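Local coordinates for Crh-like protein 5 (PDB 6IBU), which cleaves chitin and couples this to transglycosylation, transferring chitin chains to 1,6-beta-glucan or to other chitin and so cross-linking the fungal cell wall, at residues S192-K195 and G196-E199; V132-P135 and Q136-H140; N114-K118 and G119-T123. All coordinates share one frame; numbering follows the deposited sequence.

Contact 1: residues S192-K195 and G196-E199; sequences SNPK and GTIE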
ATOM      1  N   SER A 192     -22.612   0.515  -4.343  1.00 34.58           N
ATOM      2  CA  SER A 192     -22.771   1.449  -3.205  1.00 36.54           C
ATOM      3  C   SER A 192     -21.666   2.513  -3.195  1.00 35.92           C
ATOM      4  O   SER A 192     -21.745   3.411  -2.355  1.00 43.20           O
ATOM      5  CB  SER A 192     -22.828   0.699  -1.908  1.00 37.10           C
ATOM      6  OG  SER A 192     -21.551   0.643  -1.300  1.00 42.56           O
ATOM      7  N   ASN A 193     -20.665   2.439  -4.065  1.00 35.16           N
ATOM      8  CA  ASN A 193     -19.558   3.429  -4.057  1.00 33.46           C
ATOM      9  C   ASN A 193     -19.986   4.669  -4.834  1.00 34.31           C
ATOM     10  O   ASN A 193     -20.875   4.599  -5.682  1.00 37.11           O
ATOM     11  CB  ASN A 193     -18.274   2.848  -4.639  1.00 33.37           C
ATOM     12  CG  ASN A 193     -17.611   1.828  -3.743  1.00 34.41           C
ATOM     13  OD1 ASN A 193     -17.985   1.659  -2.586  1.00 34.07           O
ATOM     14  ND2 ASN A 193     -16.617   1.143  -4.281  1.00 36.50           N
ATOM     15  N   PRO A 194     -19.334   5.829  -4.603  1.00 33.65           N
ATOM     16  CA  PRO A 194     -19.548   7.004  -5.439  1.00 36.68           C
ATOM     17  C   PRO A 194     -19.287   6.672  -6.917  1.00 39.51           C
ATOM     18  O   PRO A 194     -18.407   5.890  -7.173  1.00 39.64           O
ATOM     19  CB  PRO A 194     -18.510   8.028  -4.948  1.00 35.80           C
ATOM     20  CG  PRO A 194     -18.090   7.548  -3.569  1.00 33.78           C
ATOM     21  CD  PRO A 194     -18.331   6.057  -3.552  1.00 34.37           C
ATOM     22  N   LYS A 195     -20.023   7.318  -7.826  1.00 41.84           N
ATOM     23  CA  LYS A 195     -19.860   7.210  -9.299  1.00 46.27           C
ATOM     24  C   LYS A 195     -18.380   7.381  -9.664  1.00 40.71           C
ATOM     25  O   LYS A 195     -17.896   6.614 -10.499  1.00 37.12           O
ATOM     26  CB  LYS A 195     -20.692   8.269 -10.032  1.00 55.14           C
ATOM     27  CG  LYS A 195     -22.204   8.190  -9.830  1.00 68.60           C
ATOM     28  CD  LYS A 195     -22.982   9.278 -10.568  1.00 76.29           C
ATOM     29  CE  LYS A 195     -22.547  10.688 -10.207  1.00 76.84           C
ATOM     30  NZ  LYS A 195     -23.345  11.710 -10.922  1.00 74.95           N
ATOM     31  N   GLY A 196     -17.698   8.355  -9.054  1.00 34.80           N
ATOM     32  CA  GLY A 196     -16.292   8.682  -9.329  1.00 33.22           C
ATOM     33  C   GLY A 196     -15.373   7.506  -9.045  1.00 30.80           C
ATOM     34  O   GLY A 196     -14.447   7.299  -9.840  1.00 29.99           O
ATOM     35  N   THR A 197     -15.618   6.757  -7.966  1.00 29.16           N
ATOM     36  CA  THR A 197     -14.810   5.571  -7.586  1.00 27.43           C
ATOM     37  C   THR A 197     -15.054   4.469  -8.610  1.00 27.31           C
ATOM     38  O   THR A 197     -14.084   3.847  -9.064  1.00 27.59           O
ATOM     39  CB  THR A 197     -15.118   5.078  -6.173  1.00 29.45           C
ATOM     40  OG1 THR A 197     -14.864   6.146  -5.263  1.00 31.81           O
ATOM     41  CG2 THR A 197     -14.293   3.867  -5.781  1.00 29.80           C
ATOM     42  N   ILE A 198     -16.308   4.244  -8.975  1.00 26.78           N
ATOM     43  CA  ILE A 198     -16.684   3.164  -9.920  1.00 25.57           C
ATOM     44  C   ILE A 198     -16.016   3.434 -11.271  1.00 25.30           C
ATOM     45  O   ILE A 198     -15.423   2.487 -11.798  1.00 24.39           O
ATOM     46  CB  ILE A 198     -18.213   3.025  -9.998  1.00 24.97           C
ATOM     47  CG1 ILE A 198     -18.773   2.564  -8.649  1.00 26.93           C
ATOM     48  CG2 ILE A 198     -18.596   2.082 -11.110  1.00 23.42           C
ATOM     49  CD1 ILE A 198     -20.215   2.934  -8.394  1.00 27.66           C
ATOM     50  N   GLU A 199     -16.077   4.671 -11.775  1.00 27.45           N
ATOM     51  CA  GLU A 199     -15.444   5.093 -13.066  1.00 32.21           C
ATOM     52  C   GLU A 199     -13.933   4.851 -12.967  1.00 27.89           C
ATOM     53  O   GLU A 199     -13.323   4.349 -13.930  1.00 30.13           O
ATOM     54  CB  GLU A 199     -15.797   6.543 -13.439  1.00 39.81           C
ATOM     55  CG  GLU A 199     -14.642   7.430 -13.970  1.00 51.38           C
ATOM     56  CD  GLU A 199     -13.865   7.054 -15.236  1.00 64.07           C
ATOM     57  OE1 GLU A 199     -14.505   6.593 -16.218  1.00 73.05           O
ATOM     58  OE2 GLU A 199     -12.602   7.252 -15.257  1.00 68.36           O
TER

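Contact 2: residues V132-P135 and Q136-H140; sequences VATP and QETFH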
ATOM      1  N   VAL A 132       2.286  -1.986 -17.545  1.00 21.21           N
ATOM      2  CA  VAL A 132       2.721  -3.278 -16.938  1.00 22.23           C
ATOM      3  C   VAL A 132       2.058  -4.412 -17.728  1.00 21.86           C
ATOM      4  O   VAL A 132       0.882  -4.294 -18.105  1.00 22.14           O
ATOM      5  CB  VAL A 132       2.344  -3.341 -15.447  1.00 23.69           C
ATOM      6  CG1 VAL A 132       2.971  -4.542 -14.753  1.00 24.78           C
ATOM      7  CG2 VAL A 132       2.724  -2.076 -14.723  1.00 25.74           C
ATOM      8  N   ALA A 133       2.779  -5.490 -17.981  1.00 22.55           N
ATOM      9  CA  ALA A 133       2.271  -6.597 -18.815  1.00 23.27           C
ATOM     10  C   ALA A 133       1.339  -7.432 -17.947  1.00 23.11           C
ATOM     11  O   ALA A 133       1.786  -7.931 -16.923  1.00 23.18           O
ATOM     12  CB  ALA A 133       3.413  -7.409 -19.367  1.00 25.93           C
ATOM     13  N   THR A 134       0.071  -7.497 -18.329  1.00 23.04           N
ATOM     14  CA  THR A 134      -0.949  -8.397 -17.744  1.00 24.22           C
ATOM     15  C   THR A 134      -0.732  -8.571 -16.240  1.00 22.51           C
ATOM     16  O   THR A 134      -0.485  -9.689 -15.792  1.00 23.82           O
ATOM     17  CB  THR A 134      -0.967  -9.742 -18.490  1.00 27.07           C
ATOM     18  OG1 THR A 134       0.299 -10.399 -18.328  1.00 27.32           O
ATOM     19  CG2 THR A 134      -1.305  -9.596 -19.961  1.00 27.04           C
ATOM     20  N   PRO A 135      -0.924  -7.519 -15.412  1.00 20.04           N
ATOM     21  CA  PRO A 135      -0.729  -7.638 -13.971  1.00 18.63           C
ATOM     22  C   PRO A 135      -1.681  -8.631 -13.289  1.00 18.85           C
ATOM     23  O   PRO A 135      -1.312  -9.134 -12.274  1.00 18.14           O
ATOM     24  CB  PRO A 135      -0.947  -6.222 -13.434  1.00 18.65           C
ATOM     25  CG  PRO A 135      -1.726  -5.510 -14.497  1.00 19.77           C
ATOM     26  CD  PRO A 135      -1.350  -6.169 -15.813  1.00 20.21           C
ATOM     27  N   GLN A 136      -2.819  -8.958 -13.894  1.00 19.11           N
ATOM     28  CA  GLN A 136      -3.789  -9.955 -13.365  1.00 20.03           C
ATOM     29  C   GLN A 136      -3.349 -11.376 -13.749  1.00 20.09           C
ATOM     30  O   GLN A 136      -3.881 -12.292 -13.191  1.00 19.39           O
ATOM     31  CB  GLN A 136      -5.189  -9.719 -13.935  1.00 19.77           C
ATOM     32  CG  GLN A 136      -5.695  -8.301 -13.777  1.00 20.59           C
ATOM     33  CD  GLN A 136      -5.169  -7.271 -14.751  1.00 20.26           C
ATOM     34  OE1 GLN A 136      -4.473  -7.586 -15.710  1.00 20.32           O
ATOM     35  NE2 GLN A 136      -5.482  -6.012 -14.478  1.00 18.57           N
ATOM     36  N   GLU A 137      -2.424 -11.573 -14.674  1.00 22.22           N
ATOM     37  CA  GLU A 137      -2.188 -12.933 -15.205  1.00 28.48           C
ATOM     38  C   GLU A 137      -0.799 -13.413 -14.842  1.00 27.48           C
ATOM     39  O   GLU A 137      -0.501 -14.586 -14.973  1.00 26.37           O
ATOM     40  CB  GLU A 137      -2.449 -12.960 -16.710  1.00 35.23           C
ATOM     41  CG  GLU A 137      -3.473 -14.022 -17.125  1.00 43.71           C
ATOM     42  CD  GLU A 137      -4.804 -13.566 -17.736  1.00 51.50           C
ATOM     43  OE1 GLU A 137      -5.026 -12.330 -17.873  1.00 57.15           O
ATOM     44  OE2 GLU A 137      -5.625 -14.463 -18.100  1.00 49.95           O
ATOM     45  N   THR A 138      -0.005 -12.548 -14.288  1.00 28.19           N
ATOM     46  CA  THR A 138       1.380 -12.947 -13.998  1.00 28.55           C
ATOM     47  C   THR A 138       1.835 -12.217 -12.744  1.00 28.36           C
ATOM     48  O   THR A 138       1.274 -11.197 -12.500  1.00 27.83           O
ATOM     49  CB  THR A 138       2.272 -12.500 -15.141  1.00 30.41           C
ATOM     50  OG1 THR A 138       3.581 -13.027 -14.948  1.00 35.21           O
ATOM     51  CG2 THR A 138       2.361 -11.001 -15.178  1.00 31.06           C
ATOM     52  N   PHE A 139       2.810 -12.694 -11.971  1.00 26.89           N
ATOM     53  CA  PHE A 139       3.399 -11.977 -10.800  1.00 24.33           C
ATOM     54  C   PHE A 139       4.361 -10.906 -11.307  1.00 22.44           C
ATOM     55  O   PHE A 139       5.008 -11.119 -12.328  1.00 22.42           O
ATOM     56  CB  PHE A 139       4.107 -12.969  -9.883  1.00 24.43           C
ATOM     57  CG  PHE A 139       3.120 -13.710  -9.030  1.00 24.04           C
ATOM     58  CD1 PHE A 139       2.699 -13.150  -7.842  1.00 22.31           C
ATOM     59  CD2 PHE A 139       2.565 -14.911  -9.447  1.00 22.59           C
ATOM     60  CE1 PHE A 139       1.782 -13.806  -7.043  1.00 23.93           C
ATOM     61  CE2 PHE A 139       1.647 -15.571  -8.644  1.00 23.32           C
ATOM     62  CZ  PHE A 139       1.261 -15.020  -7.443  1.00 24.10           C
ATOM     63  N   HIS A 140       4.425  -9.779 -10.605  1.00 20.16           N
ATOM     64  CA  HIS A 140       5.437  -8.722 -10.809  1.00 17.66           C
ATOM     65  C   HIS A 140       5.970  -8.353  -9.438  1.00 16.30           C
ATOM     66  O   HIS A 140       5.285  -8.591  -8.453  1.00 14.58           O
ATOM     67  CB  HIS A 140       4.834  -7.496 -11.503  1.00 18.26           C
ATOM     68  CG  HIS A 140       4.489  -7.737 -12.928  1.00 18.56           C
ATOM     69  ND1 HIS A 140       5.455  -7.826 -13.900  1.00 18.07           N
ATOM     70  CD2 HIS A 140       3.299  -7.929 -13.537  1.00 18.03           C
ATOM     71  CE1 HIS A 140       4.866  -8.060 -15.059  1.00 18.55           C
ATOM     72  NE2 HIS A 140       3.549  -8.137 -14.860  1.00 18.38           N
TER

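Contact 3: residues N114-K118 and G119-T123; sequences NYFGK and GDTTT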
ATOM      1  N   ASN A 114       0.484   6.217  -6.836  1.00 17.48           N
ATOM      2  CA  ASN A 114      -0.183   7.321  -6.125  1.00 18.28           C
ATOM      3  C   ASN A 114       0.530   7.667  -4.830  1.00 17.08           C
ATOM      4  O   ASN A 114       1.241   6.827  -4.277  1.00 15.32           O
ATOM      5  CB  ASN A 114      -1.609   6.941  -5.793  1.00 21.41           C
ATOM      6  CG  ASN A 114      -2.557   7.993  -6.296  1.00 25.35           C
ATOM      7  OD1 ASN A 114      -2.528   9.134  -5.851  1.00 29.61           O
ATOM      8  ND2 ASN A 114      -3.354   7.607  -7.274  1.00 29.88           N
ATOM      9  N   TYR A 115       0.299   8.871  -4.351  1.00 16.72           N
ATOM     10  CA  TYR A 115       0.774   9.282  -3.017  1.00 17.65           C
ATOM     11  C   TYR A 115      -0.160  10.374  -2.517  1.00 19.11           C
ATOM     12  O   TYR A 115      -0.821  11.025  -3.338  1.00 18.08           O
ATOM     13  CB  TYR A 115       2.235   9.718  -3.081  1.00 17.49           C
ATOM     14  CG  TYR A 115       2.424  11.144  -3.522  1.00 17.09           C
ATOM     15  CD1 TYR A 115       2.449  11.483  -4.863  1.00 16.81           C
ATOM     16  CD2 TYR A 115       2.527  12.150  -2.585  1.00 17.13           C
ATOM     17  CE1 TYR A 115       2.603  12.797  -5.259  1.00 18.05           C
ATOM     18  CE2 TYR A 115       2.699  13.471  -2.959  1.00 17.55           C
ATOM     19  CZ  TYR A 115       2.743  13.786  -4.299  1.00 18.37           C
ATOM     20  OH  TYR A 115       2.890  15.077  -4.671  1.00 19.61           O
ATOM     21  N   PHE A 116      -0.226  10.493  -1.196  1.00 20.04           N
ATOM     22  CA  PHE A 116      -0.870  11.591  -0.440  1.00 22.20           C
ATOM     23  C   PHE A 116       0.150  12.064   0.590  1.00 20.48           C
ATOM     24  O   PHE A 116       0.903  11.236   1.125  1.00 18.33           O
ATOM     25  CB  PHE A 116      -2.158  11.113   0.236  1.00 23.24           C
ATOM     26  CG  PHE A 116      -3.176  10.623  -0.758  1.00 27.79           C
ATOM     27  CD1 PHE A 116      -3.990  11.526  -1.421  1.00 31.86           C
ATOM     28  CD2 PHE A 116      -3.265   9.280  -1.101  1.00 29.99           C
ATOM     29  CE1 PHE A 116      -4.948  11.086  -2.322  1.00 36.02           C
ATOM     30  CE2 PHE A 116      -4.172   8.852  -2.057  1.00 34.50           C
ATOM     31  CZ  PHE A 116      -5.020   9.752  -2.661  1.00 36.62           C
ATOM     32  N   GLY A 117       0.187  13.370   0.815  1.00 20.07           N
ATOM     33  CA  GLY A 117       0.817  13.991   1.990  1.00 20.85           C
ATOM     34  C   GLY A 117      -0.252  14.374   2.988  1.00 20.18           C
ATOM     35  O   GLY A 117      -1.164  15.105   2.613  1.00 18.96           O
ATOM     36  N   LYS A 118      -0.168  13.859   4.210  1.00 22.02           N
ATOM     37  CA  LYS A 118      -0.989  14.325   5.365  1.00 22.75           C
ATOM     38  C   LYS A 118      -2.482  14.275   5.027  1.00 24.43           C
ATOM     39  O   LYS A 118      -3.221  15.164   5.508  1.00 24.98           O
ATOM     40  CB  LYS A 118      -0.602  15.750   5.768  1.00 21.39           C
ATOM     41  CG  LYS A 118       0.869  15.902   6.089  1.00 21.43           C
ATOM     42  CD  LYS A 118       1.228  17.254   6.596  1.00 22.49           C
ATOM     43  CE  LYS A 118       2.639  17.310   7.132  1.00 23.81           C
ATOM     44  NZ  LYS A 118       3.661  17.338   6.059  1.00 24.16           N
ATOM     45  N   GLY A 119      -2.914  13.275   4.256  1.00 25.23           N
ATOM     46  CA  GLY A 119      -4.338  13.021   3.980  1.00 26.86           C
ATOM     47  C   GLY A 119      -4.917  14.054   3.036  1.00 28.90           C
ATOM     48  O   GLY A 119      -6.147  14.115   2.908  1.00 32.39           O
ATOM     49  N   ASP A 120      -4.058  14.829   2.379  1.00 30.48           N
ATOM     50  CA  ASP A 120      -4.455  15.942   1.493  1.00 29.26           C
ATOM     51  C   ASP A 120      -4.821  15.371   0.126  1.00 30.41           C
ATOM     52  O   ASP A 120      -3.929  14.954  -0.577  1.00 30.64           O
ATOM     53  CB  ASP A 120      -3.315  16.945   1.410  1.00 31.38           C
ATOM     54  CG  ASP A 120      -3.676  18.159   0.597  1.00 32.14           C
ATOM     55  OD1 ASP A 120      -4.810  18.209   0.165  1.00 34.82           O
ATOM     56  OD2 ASP A 120      -2.823  19.037   0.430  1.00 32.96           O
ATOM     57  N   THR A 121      -6.100  15.362  -0.236  1.00 34.84           N
ATOM     58  CA  THR A 121      -6.588  14.817  -1.530  1.00 40.25           C
ATOM     59  C   THR A 121      -7.031  15.951  -2.448  1.00 42.90           C
ATOM     60  O   THR A 121      -7.721  15.672  -3.436  1.00 42.03           O
ATOM     61  CB  THR A 121      -7.772  13.865  -1.340  1.00 40.47           C
ATOM     62  OG1 THR A 121      -8.864  14.650  -0.848  1.00 39.95           O
ATOM     63  CG2 THR A 121      -7.448  12.707  -0.426  1.00 39.24           C
ATOM     64  N   THR A 122      -6.602  17.167  -2.144  1.00 52.43           N
ATOM     65  CA  THR A 122      -7.046  18.415  -2.811  1.00 60.39           C
ATOM     66  C   THR A 122      -6.836  18.371  -4.333  1.00 68.89           C
ATOM     67  O   THR A 122      -7.840  18.576  -5.029  1.00 72.25           O
ATOM     68  CB  THR A 122      -6.382  19.631  -2.162  1.00 59.75           C
ATOM     69  OG1 THR A 122      -7.273  20.698  -2.467  1.00 62.40           O
ATOM     70  CG2 THR A 122      -4.966  19.904  -2.628  1.00 57.79           C
ATOM     71  N   THR A 123      -5.612  18.171  -4.843  1.00 71.18           N
ATOM     72  CA  THR A 123      -5.347  18.063  -6.307  1.00 78.40           C
ATOM     73  C   THR A 123      -5.438  16.578  -6.694  1.00 91.13           C
ATOM     74  O   THR A 123      -5.793  15.762  -5.820  1.00 90.46           O
ATOM     75  CB  THR A 123      -4.008  18.701  -6.709  1.00 68.54           C
TER

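Contact 1: residues S192-K195 and G196-E199
The carbonyl oxygen of Pro-194 lies under the first turn of the short helix 195-201 and takes two backbone donors. Ile-198 N reaches Pro-194 O at 3.2 Å, in the carbonyl plane and fairly straight (163° at the hydrogen). Thr-197 N is nearer to Pro-194 O, at 3.0 Å, but its hydrogen points poorly and the bond is weak. One residue on, Glu-199 N bonds Lys-195 O at 3.0 Å. Pro-194 is the N-cap residue, and it is its carbonyl, not its side chain, that the first-turn amides use.

Van der Waals contacts join the same turn to the loop before it. Ile-198 bends its CG1 branch back (chi1 -65°, beside its own backbone N), which carries CD1 to 3.3 Å from Asn-193 O, while CG1 lies 4.1 Å from Asn-193 CB. Asn-193 and Thr-197 cross obliquely, the methyl CG2 of Thr-197 resting 3.9 Å from Asn-193 ND2. Thr-197 OG1 faces the proline ring, 3.9 Å from Pro-194 CD.

The amide of Asn-193 has its polar partner outside the turn: ND2 donates to Gly-188 O, just past the end of strand 179-187, and weakly to Ala-187 O. Thr-197 binds chitin, its side chain about 4 Å from that of chitin-binding Trp-186. This first helical turn, with a proline at the N-cap, brings Thr-197 to the chitin-binding site of the GH16 domain and probably lines part of it.

Contact 2: residues V132-P135 and Q136-H140
His-140 reaches back across the bend to Ala-133, its NE2 donating to Ala-133 O at 2.7 Å. The oxygen lies near the ring plane and the donor in the carbonyl plane, with 156° at the hydrogen. Over one face of the ring sits Val-132 CG1, 3.7 Å from the centroid in a CH-pi contact. CG1 of Val-132 stands opposite the backbone N (chi1 -171°), which turns this methyl to the imidazole.

Next to this pair the chain turns at Thr-134, whose O accepts from Glu-137 N at 2.9 Å, the donor standing well above the carbonyl plane, and weakly from Thr-138 N. Thr-138 CG2 packs close by, 3.2 Å from Thr-134 O. Gln-136 lies alongside Pro-135, OE1 3.4 Å from Pro-135 CD, while NE2 donates to Asp-107 O.

In the second shell, His-140 ND1 is bonded to Asp-156 OD2, so both ring nitrogens have partners and the imidazole is fixed in rotation. The histidine thereby links the 132-140 connection to Asp-156, beyond strand 150-155. Acceptors at both nitrogens, one of them a carboxylate, would favour a ring carrying hydrogens on both, probably with a raised pKa.

Contact 3: residues N114-K118 and G119-T123
Phe-116, the last residue of strand 110-116, turns its side chain onto the chain that comes back after the turn. Its CB points toward residues 119-123, and CG stands beside the backbone N, anti to the carbonyl carbon (chi1 -61°). From there one side of the ring meets Asp-120 and Thr-121. CD1 comes first, 3.5 Å from Asp-120 O, which lies at the ring edge and in its plane, where the carbonyl oxygen meets the slightly positive rim of C-H groups. One atom further out, CE1 meets the methyl of Thr-121, with CG2 at 3.5 Å. The threonine side chain slants past the phenylalanine, and CG2 is also 3.8 Å from Phe-116 CD1. Outside these segments the side chain touches Glu-98 of strand 98-105 and Arg-126.

The return itself is made by a type I' turn from Gly-117 to Asp-120, closed by Asp-120 N on Gly-117 O at 2.9 Å. That donor stands above the carbonyl plane. Lys-118 and Gly-119, the two central residues, both have positive phi, which glycine adopts readily at the second of them. Lys-118 carries its amine away from the turn to Thr-172 O.

Asp-120 also opens an Asx turn. Its CG is anti to the backbone N (chi1 -176°), and OD1 accepts from Thr-122 N at 3.1 Å. OD2 forms a salt bridge with Arg-173, linking the loop to the connection between strands 158-164 and 179-187.

The Phe-116 side chain is about 4 Å from that of Glu-98, the probable nucleophile. A type I' turn followed by an Asx turn thus shapes the loop leaving a strand next to strand 98-105, which carries the probable catalytic glutamates, beside the active site of this GH16 beta-sandwich.

How the contacts relate
All three contacts are local, at a helix start, in a loop and at a strand end of the GH16 domain, and none touches another: nearest atoms are about 11 to 13 Å apart. Contacts 1 and 3 are at the surface, contact 1 containing a chitin-binding residue and contact 3 beside the probable nucleophile, whereas contact 2 is partly buried. Contacts 2 and 3 flank the same edge strand, 128-131, with 119-123 leading toward it and 132-140 leaving it for the other large sheet; contact 1 follows strand 179-187 of the same sheet as 128-131. Their chemistry differs accordingly: helical backbone bonds in contact 1, a side-chain-to-backbone bond closing the loop in contact 2, and reverse-turn bonds with an aromatic edge in contact 3.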